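Local coordinates for protein glucose-1-phosphate uridylyltransferase (Sphingomonas elodea, PDB 2UX8) that probably joins glucose 1-phosphate to the uridylyl group of UTP, making UDP-glucose and releasing diphosphate, at residues 43-47 against 48-52; 261-264 against 265-268; 150-153 against 154-158; 283-286 against 287-291; 122-125 against 126-129. All coordinates share one frame; numbering follows the deposited sequence.

Contact 1 (43-47 against 48-52); sequences VDRPL and IQYAV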
loop_
_atom_site.group_PDB
_atom_site.type_symbol
_atom_site.label_atom_id
_atom_site.label_comp_id
_atom_site.label_asym_id
_atom_site.label_seq_id
_atom_site.Cartn_x
_atom_site.Cartn_y
_atom_site.Cartn_z
ATOM N N VAL C 43 -13.840 3.790 -19.971
ATOM C CA VAL C 43 -13.303 4.262 -21.249
ATOM C C VAL C 43 -12.072 4.905 -20.710
ATOM O O VAL C 43 -10.948 4.568 -21.045
ATOM C CB VAL C 43 -14.185 5.328 -21.951
ATOM C CG1 VAL C 43 -13.366 6.040 -22.993
ATOM C CG2 VAL C 43 -15.379 4.676 -22.640
ATOM N N ASP C 44 -12.311 5.822 -19.801
ATOM C CA ASP C 44 -11.220 6.511 -19.177
ATOM C C ASP C 44 -11.496 6.821 -17.727
ATOM O O ASP C 44 -10.737 7.546 -17.096
ATOM C CB ASP C 44 -10.866 7.781 -19.946
ATOM C CG ASP C 44 -12.062 8.630 -20.245
ATOM O OD1 ASP C 44 -13.173 8.185 -19.950
ATOM O OD2 ASP C 44 -11.900 9.737 -20.779
ATOM N N ARG C 45 -12.590 6.281 -17.201
ATOM C CA ARG C 45 -12.913 6.468 -15.798
ATOM C C ARG C 45 -13.249 5.119 -15.190
ATOM O O ARG C 45 -13.824 4.254 -15.852
ATOM C CB ARG C 45 -14.119 7.396 -15.588
ATOM C CG ARG C 45 -14.518 8.226 -16.774
ATOM C CD ARG C 45 -15.559 9.247 -16.382
ATOM N NE ARG C 45 -14.956 10.501 -15.957
ATOM C CZ ARG C 45 -15.397 11.224 -14.939
ATOM N NH1 ARG C 45 -16.432 10.803 -14.250
ATOM N NH2 ARG C 45 -14.825 12.368 -14.611
ATOM N N PRO C 46 -12.885 4.915 -13.919
ATOM C CA PRO C 46 -13.177 3.649 -13.248
ATOM C C PRO C 46 -14.636 3.602 -12.814
ATOM O O PRO C 46 -15.233 4.643 -12.535
ATOM C CB PRO C 46 -12.234 3.674 -12.053
ATOM C CG PRO C 46 -12.131 5.144 -11.734
ATOM C CD PRO C 46 -11.999 5.758 -13.097
ATOM N N LEU C 47 -15.200 2.400 -12.746
ATOM C CA LEU C 47 -16.585 2.205 -12.325
ATOM C C LEU C 47 -17.034 3.051 -11.126
ATOM O O LEU C 47 -18.104 3.648 -11.181
ATOM C CB LEU C 47 -16.824 0.722 -12.037
ATOM C CG LEU C 47 -16.780 -0.175 -13.275
ATOM C CD1 LEU C 47 -16.679 -1.625 -12.866
ATOM C CD2 LEU C 47 -18.024 0.068 -14.112
ATOM N N ILE C 48 -16.251 3.116 -10.046
ATOM C CA ILE C 48 -16.671 3.934 -8.897
ATOM C C ILE C 48 -16.757 5.406 -9.236
ATOM O O ILE C 48 -17.583 6.121 -8.663
ATOM C CB ILE C 48 -15.715 3.883 -7.700
ATOM C CG1 ILE C 48 -14.455 3.143 -8.090
ATOM C CG2 ILE C 48 -16.419 3.331 -6.474
ATOM C CD1 ILE C 48 -13.230 3.836 -7.585
ATOM N N GLN C 49 -15.879 5.867 -10.130
ATOM C CA GLN C 49 -15.897 7.268 -10.520
ATOM C C GLN C 49 -17.290 7.586 -11.063
ATOM O O GLN C 49 -17.930 8.542 -10.611
ATOM C CB GLN C 49 -14.829 7.551 -11.571
ATOM C CG GLN C 49 -14.707 9.015 -11.922
ATOM C CD GLN C 49 -14.402 9.865 -10.720
ATOM O OE1 GLN C 49 -13.309 9.799 -10.168
ATOM N NE2 GLN C 49 -15.374 10.670 -10.296
ATOM N N TYR C 50 -17.776 6.773 -12.000
ATOM C CA TYR C 50 -19.105 6.996 -12.561
ATOM C C TYR C 50 -20.148 7.026 -11.463
ATOM O O TYR C 50 -21.027 7.893 -11.442
ATOM C CB TYR C 50 -19.482 5.901 -13.547
ATOM C CG TYR C 50 -18.808 6.042 -14.883
ATOM C CD1 TYR C 50 -17.650 5.322 -15.175
ATOM C CD2 TYR C 50 -19.313 6.916 -15.856
ATOM C CE1 TYR C 50 -17.005 5.462 -16.394
ATOM C CE2 TYR C 50 -18.671 7.061 -17.085
ATOM C CZ TYR C 50 -17.512 6.326 -17.341
ATOM O OH TYR C 50 -16.841 6.436 -18.534
ATOM N N ALA C 51 -20.036 6.071 -10.550
ATOM C CA ALA C 51 -20.960 5.948 -9.446
ATOM C C ALA C 51 -20.988 7.164 -8.521
ATOM O O ALA C 51 -22.072 7.600 -8.107
ATOM C CB ALA C 51 -20.637 4.697 -8.659
ATOM N N VAL C 52 -19.823 7.716 -8.182
ATOM C CA VAL C 52 -19.827 8.874 -7.297
ATOM C C VAL C 52 -20.263 10.128 -8.059
ATOM O O VAL C 52 -20.844 11.032 -7.479
ATOM C CB VAL C 52 -18.450 9.104 -6.608
ATOM C CG1 VAL C 52 -18.003 7.837 -5.938
ATOM C CG2 VAL C 52 -17.421 9.545 -7.596
#
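A51 N bonds to L47 O at 3.2 Å, closing the first turn of helix 47-57, while P46, at the N-cap position, offers its carbonyl oxygen to weaker bonds from Q49 N and Y50 N. Proline suits this place because it has no N-H to leave unused just before the helix. Y50 reaches back along the incoming loop: its CG stands anti to the carbonyl carbon (chi1 -77°), which carries the ring beside R45. The aliphatic part of R45 lies over one ring face, CD 4.0 Å from the ring centroid in a CH-pi contact; the charged end is too distant for more than a weak attraction. The chain of R45 then bends at chi3 and lays a guanidinium face on the methylene of Q49, R45 NH1 to Q49 CG 3.4 Å, and NH1 continues to a salt bridge with D53. Q49 also packs against the proline ring, P46 CG to Q49 CB 3.6 Å, and its amide oxygen accepts from H77. The inner side of the helix, through I48, A51 and V52, rests on strand 16-21; Y50 and V43 touch V277 of helix 267-279, and R45 and P46 meet P30 and A31 of the second subunit.

Contact 2 (261-264 against 265-268); sequences RYDC and GDKA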
loop_
_atom_site.group_PDB
_atom_site.type_symbol
_atom_site.label_atom_id
_atom_site.label_comp_id
_atom_site.label_asym_id
_atom_site.label_seq_id
_atom_site.Cartn_x
_atom_site.Cartn_y
_atom_site.Cartn_z
ATOM N N ARG C 261 -28.844 0.191 -18.765
ATOM C CA ARG C 261 -27.945 -0.303 -17.754
ATOM C C ARG C 261 -27.086 -1.422 -18.302
ATOM O O ARG C 261 -27.570 -2.299 -19.001
ATOM C CB ARG C 261 -28.761 -0.786 -16.560
ATOM C CG ARG C 261 -28.011 -1.626 -15.570
ATOM C CD ARG C 261 -28.734 -2.935 -15.408
ATOM N NE ARG C 261 -28.092 -3.838 -14.464
ATOM C CZ ARG C 261 -28.383 -5.132 -14.371
ATOM N NH1 ARG C 261 -29.307 -5.662 -15.168
ATOM N NH2 ARG C 261 -27.745 -5.899 -13.495
ATOM N N TYR C 262 -25.797 -1.374 -18.003
ATOM C CA TYR C 262 -24.894 -2.412 -18.461
ATOM C C TYR C 262 -24.350 -3.145 -17.255
ATOM O O TYR C 262 -23.842 -2.538 -16.318
ATOM C CB TYR C 262 -23.745 -1.809 -19.270
ATOM C CG TYR C 262 -24.202 -1.125 -20.527
ATOM C CD1 TYR C 262 -24.675 0.182 -20.494
ATOM C CD2 TYR C 262 -24.216 -1.804 -21.746
ATOM C CE1 TYR C 262 -25.162 0.807 -21.644
ATOM C CE2 TYR C 262 -24.698 -1.192 -22.908
ATOM C CZ TYR C 262 -25.172 0.114 -22.847
ATOM O OH TYR C 262 -25.668 0.724 -23.975
ATOM N N ASP C 263 -24.478 -4.458 -17.278
ATOM C CA ASP C 263 -23.996 -5.275 -16.184
ATOM C C ASP C 263 -22.497 -5.526 -16.337
ATOM O O ASP C 263 -22.079 -6.511 -16.938
ATOM C CB ASP C 263 -24.759 -6.605 -16.157
ATOM C CG ASP C 263 -24.457 -7.434 -14.919
ATOM O OD1 ASP C 263 -23.732 -6.943 -14.023
ATOM O OD2 ASP C 263 -24.956 -8.577 -14.839
ATOM N N CYS C 264 -21.686 -4.621 -15.804
ATOM C CA CYS C 264 -20.245 -4.788 -15.873
ATOM C C CYS C 264 -19.806 -5.855 -14.887
ATOM O O CYS C 264 -18.629 -5.990 -14.583
ATOM C CB CYS C 264 -19.562 -3.462 -15.585
ATOM S SG CYS C 264 -19.903 -2.305 -16.912
ATOM N N GLY C 265 -20.781 -6.606 -14.389
ATOM C CA GLY C 265 -20.504 -7.680 -13.459
ATOM C C GLY C 265 -20.006 -8.871 -14.254
ATOM O O GLY C 265 -19.309 -9.742 -13.730
ATOM N N ASP C 266 -20.376 -8.919 -15.531
ATOM C CA ASP C 266 -19.923 -9.994 -16.404
ATOM C C ASP C 266 -19.179 -9.398 -17.607
ATOM O O ASP C 266 -19.515 -8.324 -18.095
ATOM C CB ASP C 266 -21.099 -10.868 -16.847
ATOM C CG ASP C 266 -21.763 -10.366 -18.101
ATOM O OD1 ASP C 266 -21.387 -10.831 -19.202
ATOM O OD2 ASP C 266 -22.659 -9.504 -17.979
ATOM N N LYS C 267 -18.153 -10.100 -18.070
ATOM C CA LYS C 267 -17.324 -9.635 -19.171
ATOM C C LYS C 267 -18.019 -9.055 -20.388
ATOM O O LYS C 267 -17.580 -8.030 -20.905
ATOM C CB LYS C 267 -16.387 -10.747 -19.619
ATOM C CG LYS C 267 -15.584 -11.319 -18.482
ATOM C CD LYS C 267 -14.658 -12.415 -18.955
ATOM C CE LYS C 267 -14.110 -13.182 -17.765
ATOM N NZ LYS C 267 -13.109 -14.210 -18.178
ATOM N N ALA C 268 -19.079 -9.701 -20.864
ATOM C CA ALA C 268 -19.800 -9.200 -22.038
ATOM C C ALA C 268 -20.372 -7.808 -21.793
ATOM O O ALA C 268 -20.287 -6.936 -22.650
ATOM C CB ALA C 268 -20.919 -10.161 -22.428
#
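D266 N donates to D263 O at 3.3 Å, almost straight at 171°, and this bond closes a type I beta turn from D263 to D266. The side chain of D263 is used as well: its OD1 accepts from G265 N at 3.0 Å, a bond less certain because the position of that nitrogen is doubtful. The carboxylate gets there because CG stands opposite the backbone N (chi1 -172°), which brings it to G265 N. An alanine in place of D263 removes the carboxylate and would probably leave G265 N without its side-chain acceptor. The turn takes the chain out of strand 260-263 and into helix 267-279, and a small residue such as G265 fits its tight bend. D266 is the N-cap of the helix, and its OD1 accepts a weak bond from A268 N at 3.1 Å; aspartate suits the place because its short side chain carries an acceptor to the first turn. The two carboxylates cross at about a right angle, D263 OD2 4.0 Å from D266 OD2, a close approach of like charges. D263 lies about 4 Å, side chain to side chain, from D142, which binds glucose 1-phosphate and is also salt-bridged to R261.

Contact 3 (150-153 against 154-158); sequences CLKQ and MVDAY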
loop_
_atom_site.group_PDB
_atom_site.type_symbol
_atom_site.label_atom_id
_atom_site.label_comp_id
_atom_site.label_asym_id
_atom_site.label_seq_id
_atom_site.Cartn_x
_atom_site.Cartn_y
_atom_site.Cartn_z
ATOM N N CYS C 150 -29.013 7.768 -12.978
ATOM C CA CYS C 150 -30.008 7.001 -12.260
ATOM C C CYS C 150 -30.351 7.544 -10.874
ATOM O O CYS C 150 -31.522 7.687 -10.530
ATOM C CB CYS C 150 -29.544 5.560 -12.142
ATOM S SG CYS C 150 -30.832 4.424 -11.630
ATOM N N LEU C 151 -29.345 7.866 -10.074
ATOM C CA LEU C 151 -29.627 8.363 -8.733
ATOM C C LEU C 151 -30.394 9.681 -8.732
ATOM O O LEU C 151 -31.255 9.900 -7.875
ATOM C CB LEU C 151 -28.326 8.495 -7.940
ATOM C CG LEU C 151 -28.292 7.923 -6.515
ATOM C CD1 LEU C 151 -28.480 9.035 -5.500
ATOM C CD2 LEU C 151 -29.340 6.822 -6.359
ATOM N N LYS C 152 -30.087 10.557 -9.685
ATOM C CA LYS C 152 -30.785 11.832 -9.764
ATOM C C LYS C 152 -32.253 11.592 -10.114
ATOM O O LYS C 152 -33.137 12.177 -9.502
ATOM C CB LYS C 152 -30.144 12.751 -10.806
ATOM C CG LYS C 152 -30.844 14.103 -10.923
ATOM C CD LYS C 152 -30.834 14.833 -9.583
ATOM C CE LYS C 152 -31.897 15.922 -9.493
ATOM N NZ LYS C 152 -31.744 16.961 -10.537
ATOM N N GLN C 153 -32.516 10.726 -11.088
ATOM C CA GLN C 153 -33.891 10.422 -11.458
ATOM C C GLN C 153 -34.618 9.881 -10.238
ATOM O O GLN C 153 -35.773 10.221 -9.982
ATOM C CB GLN C 153 -33.935 9.382 -12.575
ATOM C CG GLN C 153 -33.226 9.830 -13.839
ATOM C CD GLN C 153 -33.397 8.871 -14.999
ATOM O OE1 GLN C 153 -32.687 8.961 -15.995
ATOM N NE2 GLN C 153 -34.344 7.953 -14.880
ATOM N N MET C 154 -33.924 9.053 -9.469
ATOM C CA MET C 154 -34.502 8.454 -8.277
ATOM C C MET C 154 -34.782 9.449 -7.172
ATOM O O MET C 154 -35.828 9.379 -6.513
ATOM C CB MET C 154 -33.593 7.352 -7.745
ATOM C CG MET C 154 -33.809 6.028 -8.439
ATOM S SD MET C 154 -32.764 4.736 -7.798
ATOM C CE MET C 154 -33.609 4.294 -6.318
ATOM N N VAL C 155 -33.851 10.373 -6.961
ATOM C CA VAL C 155 -34.027 11.378 -5.921
ATOM C C VAL C 155 -35.198 12.294 -6.311
ATOM O O VAL C 155 -35.945 12.776 -5.454
ATOM C CB VAL C 155 -32.724 12.200 -5.707
ATOM C CG1 VAL C 155 -32.449 13.056 -6.903
ATOM C CG2 VAL C 155 -32.843 13.056 -4.478
ATOM N N ASP C 156 -35.362 12.514 -7.609
ATOM C CA ASP C 156 -36.454 13.335 -8.119
ATOM C C ASP C 156 -37.784 12.745 -7.673
ATOM O O ASP C 156 -38.693 13.469 -7.264
ATOM C CB ASP C 156 -36.407 13.390 -9.648
ATOM C CG ASP C 156 -35.432 14.431 -10.165
ATOM O OD1 ASP C 156 -35.060 14.382 -11.360
ATOM O OD2 ASP C 156 -35.039 15.318 -9.378
ATOM N N ALA C 157 -37.896 11.425 -7.768
ATOM C CA ALA C 157 -39.106 10.731 -7.354
ATOM C C ALA C 157 -39.185 10.665 -5.842
ATOM O O ALA C 157 -40.266 10.572 -5.282
ATOM C CB ALA C 157 -39.133 9.321 -7.919
ATOM N N TYR C 158 -38.033 10.686 -5.184
ATOM C CA TYR C 158 -37.995 10.628 -3.732
ATOM C C TYR C 158 -38.630 11.900 -3.184
ATOM O O TYR C 158 -39.489 11.845 -2.303
ATOM C CB TYR C 158 -36.543 10.499 -3.240
ATOM C CG TYR C 158 -36.407 10.626 -1.745
ATOM C CD1 TYR C 158 -36.949 9.662 -0.899
ATOM C CD2 TYR C 158 -35.782 11.734 -1.172
ATOM C CE1 TYR C 158 -36.882 9.792 0.489
ATOM C CE2 TYR C 158 -35.706 11.877 0.218
ATOM C CZ TYR C 158 -36.259 10.902 1.042
ATOM O OH TYR C 158 -36.190 11.027 2.411
#
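K152 sets out with CG opposite its backbone N (chi1 -180°) and then bends at chi2 and chi4, so that its chain curls toward D156, one helical turn on. D156 has CG anti to the carbonyl carbon (chi1 -83°), which turns its carboxylate back toward the lysine. K152 NZ stands 3.9 Å from D156 OD2, a long and hence weak salt bridge, and the two side chains approach each other at a slant. A lysine suits this outer side of the helix, where its long chain can carry a positive charge across one turn to the aspartate; an alanine here would probably leave D156 without its opposite charge along the helix. On the buried side sulfur meets sulfur, C150 SG to M154 SD at 4.3 Å, and L151 CD2 approaches the same M154 SD at 4.3 Å. These apolar residues suit the inner side, which is turned toward the sheet. Beneath the side chains the turns are held by regular helical bonds, such as V155 N to L151 O at 2.8 Å. C150 and M154 face C167 and L165 of strand 164-170 and R215 of strand 215-218, while E54 of helix 47-57 accepts from L151 N and E57 of that helix is touched by K152; helix 150-161 thus packs on strands 164-170 and 215-218 and also touches helix 47-57.

Contact 4 (283-286 against 287-291); sequences DLEP and AVRAF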
loop_
_atom_site.group_PDB
_atom_site.type_symbol
_atom_site.label_atom_id
_atom_site.label_comp_id
_atom_site.label_asym_id
_atom_site.label_seq_id
_atom_site.Cartn_x
_atom_site.Cartn_y
_atom_site.Cartn_z
ATOM N N ASP C 283 -14.587 12.509 -30.004
ATOM C CA ASP C 283 -13.208 12.187 -30.366
ATOM C C ASP C 283 -12.879 10.713 -30.557
ATOM O O ASP C 283 -11.804 10.385 -31.057
ATOM C CB ASP C 283 -12.243 12.787 -29.329
ATOM C CG ASP C 283 -12.375 12.150 -27.946
ATOM O OD1 ASP C 283 -13.513 11.941 -27.478
ATOM O OD2 ASP C 283 -11.332 11.871 -27.316
ATOM N N LEU C 284 -13.799 9.827 -30.192
ATOM C CA LEU C 284 -13.545 8.406 -30.333
ATOM C C LEU C 284 -14.461 7.658 -31.292
ATOM O O LEU C 284 -14.026 6.713 -31.955
ATOM C CB LEU C 284 -13.631 7.736 -28.961
ATOM C CG LEU C 284 -12.783 8.252 -27.796
ATOM C CD1 LEU C 284 -13.088 7.415 -26.585
ATOM C CD2 LEU C 284 -11.303 8.175 -28.135
ATOM N N GLU C 285 -15.718 8.069 -31.387
ATOM C CA GLU C 285 -16.636 7.329 -32.232
ATOM C C GLU C 285 -16.238 7.152 -33.699
ATOM O O GLU C 285 -16.396 6.062 -34.241
ATOM C CB GLU C 285 -18.072 7.866 -32.062
ATOM C CG GLU C 285 -18.484 9.039 -32.886
ATOM C CD GLU C 285 -19.058 8.630 -34.209
ATOM O OE1 GLU C 285 -19.980 7.794 -34.226
ATOM O OE2 GLU C 285 -18.596 9.150 -35.236
ATOM N N PRO C 286 -15.682 8.187 -34.352
ATOM C CA PRO C 286 -15.311 7.980 -35.749
ATOM C C PRO C 286 -14.424 6.744 -35.914
ATOM O O PRO C 286 -14.760 5.814 -36.665
ATOM C CB PRO C 286 -14.576 9.265 -36.094
ATOM C CG PRO C 286 -15.263 10.280 -35.252
ATOM C CD PRO C 286 -15.362 9.561 -33.929
ATOM N N ALA C 287 -13.307 6.729 -35.194
ATOM C CA ALA C 287 -12.353 5.626 -35.264
ATOM C C ALA C 287 -12.926 4.297 -34.799
ATOM O O ALA C 287 -12.758 3.265 -35.455
ATOM C CB ALA C 287 -11.127 5.967 -34.449
ATOM N N VAL C 288 -13.598 4.322 -33.658
ATOM C CA VAL C 288 -14.194 3.104 -33.116
ATOM C C VAL C 288 -15.289 2.544 -34.018
ATOM O O VAL C 288 -15.360 1.331 -34.225
ATOM C CB VAL C 288 -14.769 3.340 -31.707
ATOM C CG1 VAL C 288 -15.387 2.074 -31.176
ATOM C CG2 VAL C 288 -13.672 3.781 -30.784
ATOM N N ARG C 289 -16.144 3.423 -34.541
ATOM C CA ARG C 289 -17.215 3.003 -35.440
ATOM C C ARG C 289 -16.590 2.291 -36.642
ATOM O O ARG C 289 -16.910 1.140 -36.928
ATOM C CB ARG C 289 -18.028 4.225 -35.905
ATOM C CG ARG C 289 -19.074 3.924 -36.969
ATOM C CD ARG C 289 -19.814 5.164 -37.399
ATOM N NE ARG C 289 -20.766 5.626 -36.396
ATOM C CZ ARG C 289 -21.877 4.977 -36.082
ATOM N NH1 ARG C 289 -22.178 3.835 -36.694
ATOM N NH2 ARG C 289 -22.686 5.476 -35.161
ATOM N N ALA C 290 -15.679 2.988 -37.316
ATOM C CA ALA C 290 -14.986 2.462 -38.489
ATOM C C ALA C 290 -14.430 1.070 -38.231
ATOM O O ALA C 290 -14.583 0.162 -39.051
ATOM C CB ALA C 290 -13.853 3.400 -38.886
ATOM N N PHE C 291 -13.775 0.916 -37.088
ATOM C CA PHE C 291 -13.184 -0.356 -36.712
ATOM C C PHE C 291 -14.230 -1.430 -36.440
ATOM O O PHE C 291 -14.136 -2.545 -36.948
ATOM C CB PHE C 291 -12.318 -0.174 -35.475
ATOM C CG PHE C 291 -11.751 -1.452 -34.954
ATOM C CD1 PHE C 291 -10.590 -1.977 -35.501
ATOM C CD2 PHE C 291 -12.393 -2.150 -33.938
ATOM C CE1 PHE C 291 -10.071 -3.178 -35.048
ATOM C CE2 PHE C 291 -11.880 -3.357 -33.477
ATOM C CZ PHE C 291 -10.713 -3.870 -34.037
#
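E285 OE1 receives the NE-H of R289 at 3.2 Å, a hydrogen-bonded salt bridge one turn apart on helix 285-295. The donor arrives on the syn side of the carboxylate, 23° out of its plane, and the acceptor in turn sits near the edge of the guanidinium; the two flat groups are themselves turned by 49°. NH2 of R289 is farther from the same oxygen, at 3.7 Å, so the contact is made through NE and is not a two-pronged pairing. The two side chains run alongside each other and point the same way. For this E285 puts CG between its backbone N and carbonyl carbon (chi1 85°) and bends again at chi2, folding the carboxylate toward the later turn, while R289 runs out extended before bending at chi3. Opposite charges four residues apart suit a helix because one turn brings them to the same side of it.

Behind the pair stands the backbone: R289 N bonds to E285 O at 2.7 Å, V288 N to L284 O at 3.0 Å and A290 N to P286 O at 3.0 Å. P286 suits the first turn, where its nitrogen is not needed as a donor. On another side of the helix L284 CB approaches V288 CG2 at 4.4 Å, two apolar residues on a buried face. Farther out, R289 NH1 donates to L296 O of the second subunit, giving the guanidinium a second hold. L284, A287, V288 and F291 pack on K267, Q272 and I271 of the second subunit, so helix 285-295 lies against helix 267-279 of that neighbouring chain.

Contact 5 (122-125 against 126-129); sequences AVWC and ARDI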
loop_
_atom_site.group_PDB
_atom_site.type_symbol
_atom_site.label_atom_id
_atom_site.label_comp_id
_atom_site.label_asym_id
_atom_site.label_seq_id
_atom_site.Cartn_x
_atom_site.Cartn_y
_atom_site.Cartn_z
ATOM N N ALA C 122 -22.351 -5.428 4.518
ATOM C CA ALA C 122 -21.600 -4.279 4.029
ATOM C C ALA C 122 -22.306 -2.973 4.387
ATOM O O ALA C 122 -21.717 -2.056 4.959
ATOM C CB ALA C 122 -21.431 -4.390 2.522
ATOM N N VAL C 123 -23.581 -2.888 4.045
ATOM C CA VAL C 123 -24.345 -1.700 4.358
ATOM C C VAL C 123 -24.340 -1.486 5.870
ATOM O O VAL C 123 -24.183 -0.366 6.351
ATOM C CB VAL C 123 -25.803 -1.831 3.838
ATOM C CG1 VAL C 123 -26.667 -0.724 4.385
ATOM C CG2 VAL C 123 -25.806 -1.779 2.322
ATOM N N TRP C 124 -24.513 -2.572 6.611
ATOM C CA TRP C 124 -24.525 -2.517 8.062
ATOM C C TRP C 124 -23.256 -1.855 8.608
ATOM O O TRP C 124 -23.285 -1.204 9.656
ATOM C CB TRP C 124 -24.645 -3.928 8.620
ATOM C CG TRP C 124 -24.464 -4.019 10.111
ATOM C CD1 TRP C 124 -25.363 -3.669 11.078
ATOM C CD2 TRP C 124 -23.286 -4.445 10.800
ATOM N NE1 TRP C 124 -24.830 -3.867 12.319
ATOM C CE2 TRP C 124 -23.564 -4.369 12.184
ATOM C CE3 TRP C 124 -22.040 -4.942 10.394
ATOM C CZ2 TRP C 124 -22.614 -4.699 13.150
ATOM C CZ3 TRP C 124 -21.109 -5.270 11.365
ATOM C CH2 TRP C 124 -21.412 -5.177 12.715
ATOM N N CYS C 125 -22.147 -2.024 7.895
ATOM C CA CYS C 125 -20.877 -1.452 8.313
ATOM C C CYS C 125 -20.906 0.071 8.416
ATOM O O CYS C 125 -20.143 0.655 9.177
ATOM C CB CYS C 125 -19.771 -1.875 7.344
ATOM S SG CYS C 125 -19.250 -3.624 7.427
ATOM N N ALA C 126 -21.790 0.710 7.661
ATOM C CA ALA C 126 -21.883 2.167 7.660
ATOM C C ALA C 126 -22.869 2.733 8.682
ATOM O O ALA C 126 -23.039 3.952 8.787
ATOM C CB ALA C 126 -22.259 2.649 6.260
ATOM N N ARG C 127 -23.500 1.845 9.443
ATOM C CA ARG C 127 -24.497 2.240 10.430
ATOM C C ARG C 127 -24.212 3.503 11.226
ATOM O O ARG C 127 -25.052 4.409 11.290
ATOM C CB ARG C 127 -24.752 1.086 11.397
ATOM C CG ARG C 127 -23.510 0.528 12.034
ATOM C CD ARG C 127 -23.779 -0.806 12.693
ATOM N NE ARG C 127 -22.554 -1.594 12.797
ATOM C CZ ARG C 127 -21.606 -1.383 13.700
ATOM N NH1 ARG C 127 -21.742 -0.411 14.587
ATOM N NH2 ARG C 127 -20.517 -2.134 13.717
ATOM N N ASP C 128 -23.032 3.581 11.824
ATOM C CA ASP C 128 -22.712 4.729 12.650
ATOM C C ASP C 128 -22.387 6.015 11.906
ATOM O O ASP C 128 -22.462 7.100 12.479
ATOM C CB ASP C 128 -21.585 4.363 13.625
ATOM C CG ASP C 128 -22.033 3.347 14.680
ATOM O OD1 ASP C 128 -23.179 3.466 15.162
ATOM O OD2 ASP C 128 -21.246 2.445 15.040
ATOM N N ILE C 129 -22.036 5.904 10.631
ATOM C CA ILE C 129 -21.715 7.093 9.856
ATOM C C ILE C 129 -22.993 7.705 9.286
ATOM O O ILE C 129 -23.073 8.908 9.063
ATOM C CB ILE C 129 -20.738 6.756 8.723
ATOM C CG1 ILE C 129 -19.612 5.886 9.292
ATOM C CG2 ILE C 129 -20.208 8.031 8.081
ATOM C CD1 ILE C 129 -18.251 6.158 8.738
#
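W124 and R127 lie side by side and point the same way, with the arginine spread across one face of the indole. The CD methylene of R127 sits over the five-membered ring, 3.6 Å from its centroid, a CH-pi contact. NE follows over the same face, offset toward the rim. Farther along, the guanidinium reaches the six-membered ring, CZ 4.0 Å from that centroid in an off-centre cation-pi interaction. Its plane is tilted 41° from the indole, so this is not a flat stack; NH2 dips toward the far rim, 3.3 Å from CH2 of W124. Two torsions bring the groups together: W124 has CG opposite its backbone N, and R127 places CG between its backbone N and carbonyl carbon (chi1 53°), from which its chain runs extended to NE. An arginine suits the place, offering both aliphatic length and a flat cation to a broad aromatic face. R127 NH1 is turned to D128 OD2 in a salt bridge of 2.9 Å, which may help fix the rotation of the guanidinium, although D128 is poorly ordered. M223 and E227 of helix 221-228 also touch R127, and P105 of the third subunit packs on it.

Below, A126 N bonds to V123 O at 2.9 Å and R127 N to W124 O at 3.1 Å. Such i to i+3 bonding marks a tightened, 3-10-like turn, here the junction between helix 119-125 and helix 127-130 in the GT-A nucleotidyltransferase fold.

In the fold
Contacts 1 and 2 meet directly, L47 CD2 packing on C264 CB at 4.1 Å, and contact 1 also touches contact 4, V43 CG1 to L284 CD1 at 3.9 Å; contacts 1, 2 and 4 all touch the second subunit. Contact 2 comes nearest the sugar phosphate, with the side chain of D263 about 6 Å from bound glucose 1-phosphate, against about 9 Å for A122 of contact 5 and about 11 Å for C150 of contact 3. Contact 3 approaches contact 1 to about 6 Å between nearest atoms without touching. Contacts 4 and 5 are the extremes, their centres 43 Å apart on opposite sides of the chain's centre, each at a different subunit interface.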